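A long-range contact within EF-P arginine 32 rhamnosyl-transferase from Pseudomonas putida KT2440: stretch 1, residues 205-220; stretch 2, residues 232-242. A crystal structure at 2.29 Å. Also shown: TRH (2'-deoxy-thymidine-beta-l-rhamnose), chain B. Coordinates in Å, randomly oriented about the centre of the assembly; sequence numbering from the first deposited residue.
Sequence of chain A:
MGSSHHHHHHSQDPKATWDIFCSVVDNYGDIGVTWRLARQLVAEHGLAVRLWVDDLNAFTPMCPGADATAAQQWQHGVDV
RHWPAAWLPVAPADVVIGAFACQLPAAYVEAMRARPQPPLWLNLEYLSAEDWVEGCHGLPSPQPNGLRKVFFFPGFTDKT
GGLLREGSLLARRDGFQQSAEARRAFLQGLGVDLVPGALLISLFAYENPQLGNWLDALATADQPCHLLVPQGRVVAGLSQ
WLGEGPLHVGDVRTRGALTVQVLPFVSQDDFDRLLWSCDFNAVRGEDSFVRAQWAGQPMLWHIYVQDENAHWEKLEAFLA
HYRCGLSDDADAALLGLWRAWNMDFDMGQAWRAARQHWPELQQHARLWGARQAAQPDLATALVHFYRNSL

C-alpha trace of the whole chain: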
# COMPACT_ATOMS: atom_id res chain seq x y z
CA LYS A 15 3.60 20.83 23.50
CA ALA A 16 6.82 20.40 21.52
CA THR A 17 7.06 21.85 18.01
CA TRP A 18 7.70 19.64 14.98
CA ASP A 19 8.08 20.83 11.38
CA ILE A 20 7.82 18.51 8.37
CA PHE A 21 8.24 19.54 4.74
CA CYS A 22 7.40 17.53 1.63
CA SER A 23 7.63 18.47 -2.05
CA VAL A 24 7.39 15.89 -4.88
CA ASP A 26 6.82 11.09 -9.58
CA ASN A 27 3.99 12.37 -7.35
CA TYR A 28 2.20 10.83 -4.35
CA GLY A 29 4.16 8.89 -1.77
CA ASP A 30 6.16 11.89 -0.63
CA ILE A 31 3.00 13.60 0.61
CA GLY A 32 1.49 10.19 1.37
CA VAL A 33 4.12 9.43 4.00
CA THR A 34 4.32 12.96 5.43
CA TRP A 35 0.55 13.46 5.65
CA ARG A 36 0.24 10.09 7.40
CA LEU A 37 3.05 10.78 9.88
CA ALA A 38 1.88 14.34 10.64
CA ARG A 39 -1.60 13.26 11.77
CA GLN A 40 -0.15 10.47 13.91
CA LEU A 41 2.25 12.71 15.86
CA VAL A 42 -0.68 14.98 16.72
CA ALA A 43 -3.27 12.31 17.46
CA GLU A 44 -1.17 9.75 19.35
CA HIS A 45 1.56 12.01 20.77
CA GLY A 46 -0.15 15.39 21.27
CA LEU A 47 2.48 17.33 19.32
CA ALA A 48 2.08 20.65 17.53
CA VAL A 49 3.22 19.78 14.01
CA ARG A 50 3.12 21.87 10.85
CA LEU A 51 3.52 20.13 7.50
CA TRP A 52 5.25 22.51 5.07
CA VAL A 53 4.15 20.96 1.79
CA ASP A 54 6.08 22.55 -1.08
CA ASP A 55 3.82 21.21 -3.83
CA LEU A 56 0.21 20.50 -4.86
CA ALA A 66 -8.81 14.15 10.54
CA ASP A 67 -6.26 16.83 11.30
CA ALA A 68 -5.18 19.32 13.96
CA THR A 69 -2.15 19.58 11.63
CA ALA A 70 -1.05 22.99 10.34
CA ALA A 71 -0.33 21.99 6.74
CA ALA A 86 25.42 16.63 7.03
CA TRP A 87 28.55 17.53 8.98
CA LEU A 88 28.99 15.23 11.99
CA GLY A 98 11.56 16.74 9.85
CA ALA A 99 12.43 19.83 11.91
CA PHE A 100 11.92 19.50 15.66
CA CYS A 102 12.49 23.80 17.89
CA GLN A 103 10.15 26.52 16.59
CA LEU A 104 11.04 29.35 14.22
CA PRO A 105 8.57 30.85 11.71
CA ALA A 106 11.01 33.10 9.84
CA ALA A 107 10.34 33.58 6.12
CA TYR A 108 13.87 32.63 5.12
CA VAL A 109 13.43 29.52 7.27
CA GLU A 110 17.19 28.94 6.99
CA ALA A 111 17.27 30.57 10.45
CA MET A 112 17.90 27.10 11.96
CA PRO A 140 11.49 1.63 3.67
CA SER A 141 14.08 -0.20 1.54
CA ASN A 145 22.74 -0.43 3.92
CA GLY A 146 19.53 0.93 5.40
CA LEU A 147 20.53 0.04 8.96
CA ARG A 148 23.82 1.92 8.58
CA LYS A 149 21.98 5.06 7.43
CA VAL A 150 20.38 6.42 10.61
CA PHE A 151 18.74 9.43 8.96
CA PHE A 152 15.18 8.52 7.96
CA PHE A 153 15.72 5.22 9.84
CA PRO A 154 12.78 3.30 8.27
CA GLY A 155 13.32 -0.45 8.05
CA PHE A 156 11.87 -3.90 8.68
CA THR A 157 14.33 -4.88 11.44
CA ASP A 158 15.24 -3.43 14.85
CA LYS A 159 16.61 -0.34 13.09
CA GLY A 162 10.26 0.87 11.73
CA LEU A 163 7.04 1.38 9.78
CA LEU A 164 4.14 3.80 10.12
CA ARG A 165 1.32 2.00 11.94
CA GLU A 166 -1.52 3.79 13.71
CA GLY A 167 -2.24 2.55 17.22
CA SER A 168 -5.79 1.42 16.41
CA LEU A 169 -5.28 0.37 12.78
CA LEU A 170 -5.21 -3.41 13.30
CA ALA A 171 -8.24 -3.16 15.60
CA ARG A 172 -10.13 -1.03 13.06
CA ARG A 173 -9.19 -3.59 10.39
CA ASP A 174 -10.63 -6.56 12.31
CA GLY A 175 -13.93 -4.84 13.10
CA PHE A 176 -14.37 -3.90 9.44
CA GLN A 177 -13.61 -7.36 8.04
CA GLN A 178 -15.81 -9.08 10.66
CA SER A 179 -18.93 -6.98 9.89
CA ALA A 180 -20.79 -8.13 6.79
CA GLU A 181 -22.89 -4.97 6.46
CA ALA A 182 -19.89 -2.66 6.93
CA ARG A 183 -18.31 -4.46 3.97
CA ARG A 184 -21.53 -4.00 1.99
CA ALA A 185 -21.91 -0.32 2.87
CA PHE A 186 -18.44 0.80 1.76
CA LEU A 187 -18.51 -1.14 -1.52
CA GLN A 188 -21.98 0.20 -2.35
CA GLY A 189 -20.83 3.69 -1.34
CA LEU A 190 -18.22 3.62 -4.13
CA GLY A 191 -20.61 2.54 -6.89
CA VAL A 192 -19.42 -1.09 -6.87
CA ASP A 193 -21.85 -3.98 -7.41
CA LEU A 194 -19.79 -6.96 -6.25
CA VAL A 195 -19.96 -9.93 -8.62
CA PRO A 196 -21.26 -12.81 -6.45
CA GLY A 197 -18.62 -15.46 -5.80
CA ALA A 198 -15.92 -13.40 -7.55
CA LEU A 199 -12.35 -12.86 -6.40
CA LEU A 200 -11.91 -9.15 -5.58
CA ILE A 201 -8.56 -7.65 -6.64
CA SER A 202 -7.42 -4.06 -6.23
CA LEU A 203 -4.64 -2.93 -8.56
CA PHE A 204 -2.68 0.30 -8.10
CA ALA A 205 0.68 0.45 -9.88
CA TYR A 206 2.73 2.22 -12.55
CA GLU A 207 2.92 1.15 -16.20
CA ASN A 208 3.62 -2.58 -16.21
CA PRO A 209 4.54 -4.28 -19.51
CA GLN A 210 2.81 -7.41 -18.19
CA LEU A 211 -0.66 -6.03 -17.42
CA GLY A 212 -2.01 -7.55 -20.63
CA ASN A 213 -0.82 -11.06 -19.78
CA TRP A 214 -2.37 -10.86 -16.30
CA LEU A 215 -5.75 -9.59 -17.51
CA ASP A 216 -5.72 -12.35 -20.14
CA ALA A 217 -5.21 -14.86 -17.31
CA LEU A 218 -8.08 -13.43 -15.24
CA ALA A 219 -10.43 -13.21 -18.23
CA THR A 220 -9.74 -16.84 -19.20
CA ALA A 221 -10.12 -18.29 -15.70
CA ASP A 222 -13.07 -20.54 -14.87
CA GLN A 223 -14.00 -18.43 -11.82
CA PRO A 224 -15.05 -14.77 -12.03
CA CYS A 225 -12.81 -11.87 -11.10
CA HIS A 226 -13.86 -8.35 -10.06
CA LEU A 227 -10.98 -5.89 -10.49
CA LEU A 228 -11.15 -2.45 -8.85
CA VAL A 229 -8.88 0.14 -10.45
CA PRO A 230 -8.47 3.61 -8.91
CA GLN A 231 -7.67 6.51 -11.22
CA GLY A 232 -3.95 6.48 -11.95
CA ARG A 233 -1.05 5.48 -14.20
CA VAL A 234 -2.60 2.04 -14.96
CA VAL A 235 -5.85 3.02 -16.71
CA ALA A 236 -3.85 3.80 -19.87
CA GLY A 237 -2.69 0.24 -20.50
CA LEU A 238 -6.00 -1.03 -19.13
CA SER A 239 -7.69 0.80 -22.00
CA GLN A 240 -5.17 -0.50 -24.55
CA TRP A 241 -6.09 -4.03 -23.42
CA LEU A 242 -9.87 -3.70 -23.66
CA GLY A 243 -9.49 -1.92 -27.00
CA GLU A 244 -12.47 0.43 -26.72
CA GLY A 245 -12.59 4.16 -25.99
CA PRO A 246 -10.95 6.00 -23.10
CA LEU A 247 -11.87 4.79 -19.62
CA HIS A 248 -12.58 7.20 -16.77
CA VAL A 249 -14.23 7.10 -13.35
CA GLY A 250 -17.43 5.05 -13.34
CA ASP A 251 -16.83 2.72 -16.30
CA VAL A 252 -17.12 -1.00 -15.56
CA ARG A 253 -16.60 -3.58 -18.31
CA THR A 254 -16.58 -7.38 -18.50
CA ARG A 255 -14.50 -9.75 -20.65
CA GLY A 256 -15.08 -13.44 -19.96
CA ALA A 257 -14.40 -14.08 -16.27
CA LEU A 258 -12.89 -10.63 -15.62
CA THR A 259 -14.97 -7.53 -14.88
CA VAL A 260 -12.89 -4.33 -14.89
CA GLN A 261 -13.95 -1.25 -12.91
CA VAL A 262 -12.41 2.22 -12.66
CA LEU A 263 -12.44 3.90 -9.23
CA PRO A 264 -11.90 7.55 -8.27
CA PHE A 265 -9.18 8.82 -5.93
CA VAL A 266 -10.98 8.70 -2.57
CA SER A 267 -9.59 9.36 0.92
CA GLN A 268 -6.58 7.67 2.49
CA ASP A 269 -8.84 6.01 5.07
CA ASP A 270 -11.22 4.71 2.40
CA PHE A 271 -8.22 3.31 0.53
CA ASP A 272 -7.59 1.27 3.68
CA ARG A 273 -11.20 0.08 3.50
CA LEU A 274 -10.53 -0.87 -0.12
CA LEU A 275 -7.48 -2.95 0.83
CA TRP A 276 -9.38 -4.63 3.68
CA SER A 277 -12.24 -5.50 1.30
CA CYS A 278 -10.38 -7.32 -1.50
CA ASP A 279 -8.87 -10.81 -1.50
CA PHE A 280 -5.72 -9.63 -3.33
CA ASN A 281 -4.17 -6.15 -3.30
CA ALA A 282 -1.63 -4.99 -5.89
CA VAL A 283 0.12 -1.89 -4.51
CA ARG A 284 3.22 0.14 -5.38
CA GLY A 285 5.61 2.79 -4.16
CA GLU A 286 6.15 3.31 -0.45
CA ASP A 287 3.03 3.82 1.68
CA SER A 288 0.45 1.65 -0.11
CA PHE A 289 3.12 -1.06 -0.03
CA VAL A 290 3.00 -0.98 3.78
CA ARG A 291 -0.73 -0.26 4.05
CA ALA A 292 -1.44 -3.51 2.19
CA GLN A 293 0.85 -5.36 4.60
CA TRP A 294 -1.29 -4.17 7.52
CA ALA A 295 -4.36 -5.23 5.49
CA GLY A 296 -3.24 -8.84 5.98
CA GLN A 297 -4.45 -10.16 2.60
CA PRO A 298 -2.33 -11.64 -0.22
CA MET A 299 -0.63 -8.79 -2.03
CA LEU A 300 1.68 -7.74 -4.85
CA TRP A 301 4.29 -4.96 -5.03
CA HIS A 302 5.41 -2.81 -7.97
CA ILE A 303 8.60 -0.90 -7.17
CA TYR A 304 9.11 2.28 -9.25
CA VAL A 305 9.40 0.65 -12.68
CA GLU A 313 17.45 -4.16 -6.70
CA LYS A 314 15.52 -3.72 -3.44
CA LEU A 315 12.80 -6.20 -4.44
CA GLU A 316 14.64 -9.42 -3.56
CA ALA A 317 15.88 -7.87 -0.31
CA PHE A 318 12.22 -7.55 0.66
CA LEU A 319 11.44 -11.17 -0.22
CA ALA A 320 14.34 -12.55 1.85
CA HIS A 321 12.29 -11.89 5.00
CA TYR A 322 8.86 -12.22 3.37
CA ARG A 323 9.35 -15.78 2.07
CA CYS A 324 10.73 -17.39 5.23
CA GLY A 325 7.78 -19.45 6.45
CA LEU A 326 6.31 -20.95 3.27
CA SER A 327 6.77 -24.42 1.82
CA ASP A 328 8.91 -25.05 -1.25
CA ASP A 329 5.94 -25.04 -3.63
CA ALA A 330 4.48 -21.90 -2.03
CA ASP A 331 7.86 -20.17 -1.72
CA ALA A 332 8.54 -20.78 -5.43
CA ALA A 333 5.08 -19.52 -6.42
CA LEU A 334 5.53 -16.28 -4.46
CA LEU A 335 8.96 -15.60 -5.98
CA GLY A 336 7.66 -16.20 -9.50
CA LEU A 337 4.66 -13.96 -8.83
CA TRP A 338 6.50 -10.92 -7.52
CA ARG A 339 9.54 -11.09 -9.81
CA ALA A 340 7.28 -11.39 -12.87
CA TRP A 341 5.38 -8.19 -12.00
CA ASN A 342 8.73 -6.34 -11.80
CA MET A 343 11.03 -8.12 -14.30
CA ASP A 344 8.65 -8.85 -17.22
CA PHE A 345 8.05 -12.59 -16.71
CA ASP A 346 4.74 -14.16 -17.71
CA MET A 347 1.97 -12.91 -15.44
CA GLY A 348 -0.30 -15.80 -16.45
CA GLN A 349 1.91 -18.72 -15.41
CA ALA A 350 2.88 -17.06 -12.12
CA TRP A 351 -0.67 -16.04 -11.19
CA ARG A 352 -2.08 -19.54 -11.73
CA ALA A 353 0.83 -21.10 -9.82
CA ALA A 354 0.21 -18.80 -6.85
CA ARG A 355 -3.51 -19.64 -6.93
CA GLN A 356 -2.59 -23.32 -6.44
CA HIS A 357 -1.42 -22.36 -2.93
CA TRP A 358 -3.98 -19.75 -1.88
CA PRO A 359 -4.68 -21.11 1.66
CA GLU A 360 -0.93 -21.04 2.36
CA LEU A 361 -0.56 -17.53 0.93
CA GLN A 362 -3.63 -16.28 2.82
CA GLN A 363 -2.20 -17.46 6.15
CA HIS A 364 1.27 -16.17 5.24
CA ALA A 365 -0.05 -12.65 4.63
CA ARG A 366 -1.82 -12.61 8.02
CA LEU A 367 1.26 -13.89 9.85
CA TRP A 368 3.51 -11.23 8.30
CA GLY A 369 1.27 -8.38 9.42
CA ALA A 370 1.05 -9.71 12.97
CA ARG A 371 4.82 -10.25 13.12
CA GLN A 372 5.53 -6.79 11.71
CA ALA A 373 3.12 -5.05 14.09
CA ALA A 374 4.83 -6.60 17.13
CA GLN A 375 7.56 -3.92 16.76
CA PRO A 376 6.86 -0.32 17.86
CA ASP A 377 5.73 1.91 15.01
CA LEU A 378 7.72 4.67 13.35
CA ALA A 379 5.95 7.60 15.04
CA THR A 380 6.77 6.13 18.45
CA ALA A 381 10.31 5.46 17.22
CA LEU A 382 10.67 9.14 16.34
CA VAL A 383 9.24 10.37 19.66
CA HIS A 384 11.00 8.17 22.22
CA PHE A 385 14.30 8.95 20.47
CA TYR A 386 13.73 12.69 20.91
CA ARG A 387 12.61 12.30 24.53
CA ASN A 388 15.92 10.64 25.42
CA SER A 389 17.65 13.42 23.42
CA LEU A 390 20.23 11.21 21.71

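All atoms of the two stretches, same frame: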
# COMPACT_ATOMS: atom_id res chain seq x y z
N ALA A 205 -0.72 0.62 -9.51
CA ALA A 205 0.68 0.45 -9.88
C ALA A 205 1.05 1.50 -10.93
O ALA A 205 0.26 2.39 -11.25
CB ALA A 205 0.93 -0.97 -10.39
N TYR A 206 2.26 1.39 -11.45
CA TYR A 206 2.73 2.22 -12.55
C TYR A 206 2.38 1.53 -13.87
O TYR A 206 1.49 0.68 -13.92
CB TYR A 206 4.23 2.48 -12.40
CG TYR A 206 4.66 2.89 -11.01
CD1 TYR A 206 4.58 4.22 -10.60
CD2 TYR A 206 5.15 1.96 -10.11
CE1 TYR A 206 4.98 4.60 -9.33
CE2 TYR A 206 5.55 2.32 -8.84
CZ TYR A 206 5.46 3.64 -8.46
OH TYR A 206 5.85 4.00 -7.19
N GLU A 207 3.08 1.87 -14.95
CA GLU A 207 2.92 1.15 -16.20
C GLU A 207 3.70 -0.15 -16.12
O GLU A 207 4.92 -0.15 -15.94
CB GLU A 207 3.40 1.98 -17.39
CG GLU A 207 2.81 3.37 -17.51
CD GLU A 207 3.45 4.36 -16.56
OE1 GLU A 207 4.68 4.30 -16.38
OE2 GLU A 207 2.72 5.19 -15.99
N ASN A 208 2.99 -1.27 -16.25
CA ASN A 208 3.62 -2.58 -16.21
C ASN A 208 3.51 -3.23 -17.58
O ASN A 208 2.39 -3.35 -18.11
CB ASN A 208 2.97 -3.46 -15.14
CG ASN A 208 3.90 -4.54 -14.65
OD1 ASN A 208 4.29 -5.43 -15.41
ND2 ASN A 208 4.28 -4.48 -13.38
N PRO A 209 4.62 -3.65 -18.18
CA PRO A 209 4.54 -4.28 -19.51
C PRO A 209 3.92 -5.66 -19.49
O PRO A 209 3.87 -6.34 -20.52
CB PRO A 209 6.01 -4.33 -19.96
CG PRO A 209 6.79 -4.34 -18.68
CD PRO A 209 6.01 -3.49 -17.72
N GLN A 210 3.43 -6.10 -18.33
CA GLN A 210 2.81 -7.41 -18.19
C GLN A 210 1.36 -7.33 -17.76
O GLN A 210 0.77 -8.37 -17.41
CB GLN A 210 3.61 -8.27 -17.21
CG GLN A 210 4.77 -8.96 -17.88
CD GLN A 210 4.48 -10.41 -18.19
OE1 GLN A 210 3.39 -10.92 -17.93
NE2 GLN A 210 5.45 -11.08 -18.82
N LEU A 211 0.75 -6.14 -17.76
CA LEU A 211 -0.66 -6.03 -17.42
C LEU A 211 -1.53 -6.85 -18.37
O LEU A 211 -2.48 -7.51 -17.94
CB LEU A 211 -1.09 -4.56 -17.43
CG LEU A 211 -2.59 -4.28 -17.31
CD1 LEU A 211 -3.03 -4.26 -15.86
CD2 LEU A 211 -2.93 -2.96 -18.00
N GLY A 212 -1.21 -6.82 -19.66
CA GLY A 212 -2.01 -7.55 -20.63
C GLY A 212 -2.03 -9.05 -20.39
O GLY A 212 -3.08 -9.69 -20.52
N ASN A 213 -0.88 -9.62 -20.03
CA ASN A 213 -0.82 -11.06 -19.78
C ASN A 213 -1.62 -11.43 -18.53
O ASN A 213 -2.23 -12.50 -18.48
CB ASN A 213 0.63 -11.52 -19.65
CG ASN A 213 1.38 -11.46 -20.97
OD1 ASN A 213 0.77 -11.48 -22.05
ND2 ASN A 213 2.70 -11.38 -20.90
N TRP A 214 -1.62 -10.57 -17.51
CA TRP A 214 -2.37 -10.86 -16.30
C TRP A 214 -3.87 -10.78 -16.55
O TRP A 214 -4.62 -11.67 -16.13
CB TRP A 214 -1.97 -9.89 -15.19
CG TRP A 214 -2.39 -10.34 -13.82
CD1 TRP A 214 -2.70 -11.61 -13.44
CD2 TRP A 214 -2.54 -9.52 -12.66
NE1 TRP A 214 -3.04 -11.63 -12.11
CE2 TRP A 214 -2.94 -10.36 -11.61
CE3 TRP A 214 -2.36 -8.16 -12.40
CZ2 TRP A 214 -3.18 -9.89 -10.32
CZ3 TRP A 214 -2.60 -7.69 -11.12
CH2 TRP A 214 -3.00 -8.56 -10.09
N LEU A 215 -4.32 -9.72 -17.22
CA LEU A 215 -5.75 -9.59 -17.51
C LEU A 215 -6.23 -10.69 -18.45
O LEU A 215 -7.40 -11.08 -18.39
CB LEU A 215 -6.04 -8.22 -18.10
CG LEU A 215 -5.54 -7.00 -17.33
CD1 LEU A 215 -5.96 -5.72 -18.04
CD2 LEU A 215 -6.04 -7.01 -15.89
N ASP A 216 -5.36 -11.19 -19.33
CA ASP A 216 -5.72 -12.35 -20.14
C ASP A 216 -5.89 -13.59 -19.27
O ASP A 216 -6.76 -14.43 -19.54
CB ASP A 216 -4.67 -12.60 -21.22
CG ASP A 216 -4.70 -11.56 -22.32
OD1 ASP A 216 -5.75 -10.90 -22.49
OD2 ASP A 216 -3.68 -11.40 -23.02
N ALA A 217 -5.08 -13.72 -18.22
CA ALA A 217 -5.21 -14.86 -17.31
C ALA A 217 -6.51 -14.78 -16.52
O ALA A 217 -7.22 -15.78 -16.37
CB ALA A 217 -4.01 -14.92 -16.37
N LEU A 218 -6.84 -13.59 -16.00
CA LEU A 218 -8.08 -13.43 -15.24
C LEU A 218 -9.30 -13.64 -16.12
O LEU A 218 -10.27 -14.30 -15.71
CB LEU A 218 -8.12 -12.05 -14.59
CG LEU A 218 -6.97 -11.68 -13.64
CD1 LEU A 218 -7.17 -10.30 -13.03
CD2 LEU A 218 -6.82 -12.74 -12.56
N ALA A 219 -9.28 -13.10 -17.34
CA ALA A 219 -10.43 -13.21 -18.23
C ALA A 219 -10.67 -14.65 -18.66
O ALA A 219 -11.82 -15.03 -18.92
CB ALA A 219 -10.24 -12.32 -19.45
N THR A 220 -9.62 -15.46 -18.74
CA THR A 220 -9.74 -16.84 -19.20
C THR A 220 -9.93 -17.84 -18.07
O THR A 220 -10.09 -19.03 -18.34
CB THR A 220 -8.50 -17.23 -20.03
OG1 THR A 220 -7.31 -16.87 -19.31
CG2 THR A 220 -8.50 -16.51 -21.37
N GLY A 232 -5.39 6.36 -12.05
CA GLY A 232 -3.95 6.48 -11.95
C GLY A 232 -3.27 6.02 -13.22
O GLY A 232 -3.90 5.85 -14.26
N ARG A 233 -1.96 5.80 -13.10
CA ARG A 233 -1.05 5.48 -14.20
C ARG A 233 -1.29 4.09 -14.81
O ARG A 233 -0.49 3.67 -15.66
CB ARG A 233 0.39 5.60 -13.71
CG ARG A 233 0.79 7.02 -13.34
CD ARG A 233 2.13 7.10 -12.63
NE ARG A 233 3.16 7.72 -13.47
CZ ARG A 233 4.09 7.04 -14.12
NH1 ARG A 233 4.15 5.72 -14.02
NH2 ARG A 233 4.98 7.68 -14.87
N VAL A 234 -2.34 3.37 -14.42
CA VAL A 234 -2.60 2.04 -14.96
C VAL A 234 -3.80 2.01 -15.89
O VAL A 234 -3.93 1.06 -16.68
CB VAL A 234 -2.77 1.01 -13.83
CG1 VAL A 234 -4.15 1.13 -13.20
CG2 VAL A 234 -2.52 -0.41 -14.33
N VAL A 235 -4.68 3.02 -15.85
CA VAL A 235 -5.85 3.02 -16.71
C VAL A 235 -5.47 3.16 -18.18
O VAL A 235 -6.27 2.80 -19.06
CB VAL A 235 -6.82 4.14 -16.29
CG1 VAL A 235 -8.23 3.84 -16.79
CG2 VAL A 235 -6.82 4.30 -14.78
N ALA A 236 -4.28 3.66 -18.48
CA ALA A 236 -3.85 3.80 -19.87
C ALA A 236 -3.70 2.44 -20.53
O ALA A 236 -4.34 2.15 -21.55
CB ALA A 236 -2.54 4.59 -19.94
N GLY A 237 -2.85 1.58 -19.96
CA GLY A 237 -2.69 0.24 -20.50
C GLY A 237 -3.93 -0.62 -20.33
O GLY A 237 -4.17 -1.53 -21.13
N LEU A 238 -4.71 -0.36 -19.28
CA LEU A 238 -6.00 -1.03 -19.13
C LEU A 238 -6.89 -0.76 -20.34
O LEU A 238 -7.57 -1.67 -20.84
CB LEU A 238 -6.68 -0.56 -17.85
CG LEU A 238 -7.76 -1.44 -17.21
CD1 LEU A 238 -7.14 -2.64 -16.52
CD2 LEU A 238 -8.57 -0.62 -16.23
N SER A 239 -6.90 0.48 -20.83
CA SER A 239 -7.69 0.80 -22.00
C SER A 239 -7.12 0.15 -23.25
O SER A 239 -7.88 -0.37 -24.09
CB SER A 239 -7.78 2.32 -22.18
OG SER A 239 -8.10 2.96 -20.96
N GLN A 240 -5.79 0.14 -23.39
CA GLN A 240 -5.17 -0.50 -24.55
C GLN A 240 -5.43 -2.00 -24.58
O GLN A 240 -5.32 -2.61 -25.65
CB GLN A 240 -3.66 -0.25 -24.54
CG GLN A 240 -3.27 1.22 -24.42
CD GLN A 240 -1.83 1.40 -23.94
OE1 GLN A 240 -0.97 0.55 -24.18
NE2 GLN A 240 -1.58 2.50 -23.24
N TRP A 241 -5.78 -2.61 -23.44
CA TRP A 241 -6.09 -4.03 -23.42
C TRP A 241 -7.53 -4.30 -23.83
O TRP A 241 -7.80 -5.21 -24.61
CB TRP A 241 -5.80 -4.62 -22.04
CG TRP A 241 -6.07 -6.09 -21.96
CD1 TRP A 241 -5.24 -7.09 -22.36
CD2 TRP A 241 -7.25 -6.72 -21.45
NE1 TRP A 241 -5.82 -8.31 -22.13
CE2 TRP A 241 -7.06 -8.11 -21.58
CE3 TRP A 241 -8.44 -6.25 -20.90
CZ2 TRP A 241 -8.02 -9.04 -21.17
CZ3 TRP A 241 -9.40 -7.17 -20.50
CH2 TRP A 241 -9.18 -8.54 -20.64
N LEU A 242 -8.47 -3.50 -23.30
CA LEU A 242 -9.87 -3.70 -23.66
C LEU A 242 -10.16 -3.27 -25.09
O LEU A 242 -11.05 -3.82 -25.73
CB LEU A 242 -10.77 -2.93 -22.68
CG LEU A 242 -10.81 -3.49 -21.26
CD1 LEU A 242 -11.07 -2.38 -20.26
CD2 LEU A 242 -11.87 -4.58 -21.14
O4P TRH B . 4.13 5.37 -6.36
P2 TRH B . 3.71 6.04 -5.10
O3P TRH B . 2.62 7.21 -5.37
O1 TRH B . 4.96 6.70 -4.31
C1 TRH B . 6.27 6.58 -4.90
C2 TRH B . 7.34 7.14 -3.94
O2 TRH B . 6.86 8.27 -3.23
C3 TRH B . 8.57 7.59 -4.74
O3 TRH B . 8.33 8.90 -5.28
C4 TRH B . 8.81 6.63 -5.88
O4 TRH B . 8.98 5.30 -5.35
OPP TRH B . 2.99 5.00 -4.10
P TRH B . 2.80 5.38 -2.56
O1P TRH B . 4.08 5.59 -1.83
O2P TRH B . 1.92 4.21 -1.88
O5' TRH B . 1.85 6.68 -2.50
C5' TRH B . 0.45 6.54 -2.72
C4' TRH B . -0.27 7.39 -1.69
O4' TRH B . -1.59 7.67 -2.24
C3' TRH B . -0.54 6.55 -0.46
O3' TRH B . -0.99 7.39 0.61
C2' TRH B . -1.71 5.75 -0.98
C1' TRH B . -2.51 6.96 -1.38
N11 TRH B . -3.77 6.66 -2.09
C21 TRH B . -4.90 7.23 -1.66
O21 TRH B . -4.89 7.98 -0.68
N31 TRH B . -6.11 6.99 -2.31
C41 TRH B . -6.16 6.15 -3.42
O41 TRH B . -7.23 5.95 -3.98
C51 TRH B . -4.99 5.56 -3.88
C5A TRH B . -5.02 4.72 -4.99
C61 TRH B . -3.79 5.81 -3.22

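Two short helices, one beginning at L211 and the other spanning 235-242, cross at 56° with their axes 10.0 Å apart at closest approach, and the loops that lead into them lie side by side. The main bump is W241. Its CA-to-CB bond points toward the other helix, and its indole, held by a t chi1, fills a hollow formed by G212, L215, D216 and A219, residues spaced to put them along one flank of a helix. Each wall does a different job. L215 forms the floor: its CB sits over the six-membered ring, 3.7 Å from the centroid and 15° off the normal, a CH-pi contact. A219 closes the ring's edge with a small methyl, A219 CB lying 4.1 Å from W241 CH2. D216 also meets the edge, where W241 NE1 donates a hydrogen bond to D216 OD1 at 2.6 Å, so the indole's one polar atom is paired while its carbons pack. G212 adds no side chain, and its backbone lies close beside the indole.

The second bump is L211, which projects toward stretch 2. L211 CD2 comes within 3.5 Å of G237 C and 3.4 Å of L238 N, resting directly on backbone. Glycine suits this spot: a CB on G237 would lie only 3.4 Å from L211 CD2, a tight fit. Leucines and a valine complete the apolar layer, with L215 CD1 3.6 Å from L238 CD1 and L211 CD1 4.2 Å from V234 CG2.

Toward the loops the contact turns charged. R233 reaches across so that its NH1 meets E207 OE2 at 2.5 Å in a salt bridge, the carboxylate oxygen lying over one guanidinium face; R233 NH1 also packs 3.6 Å from Y206 CB. The far end of Y206 serves the ligand, Y206 OH donating a very short 2.4 Å hydrogen bond to TRH O4P.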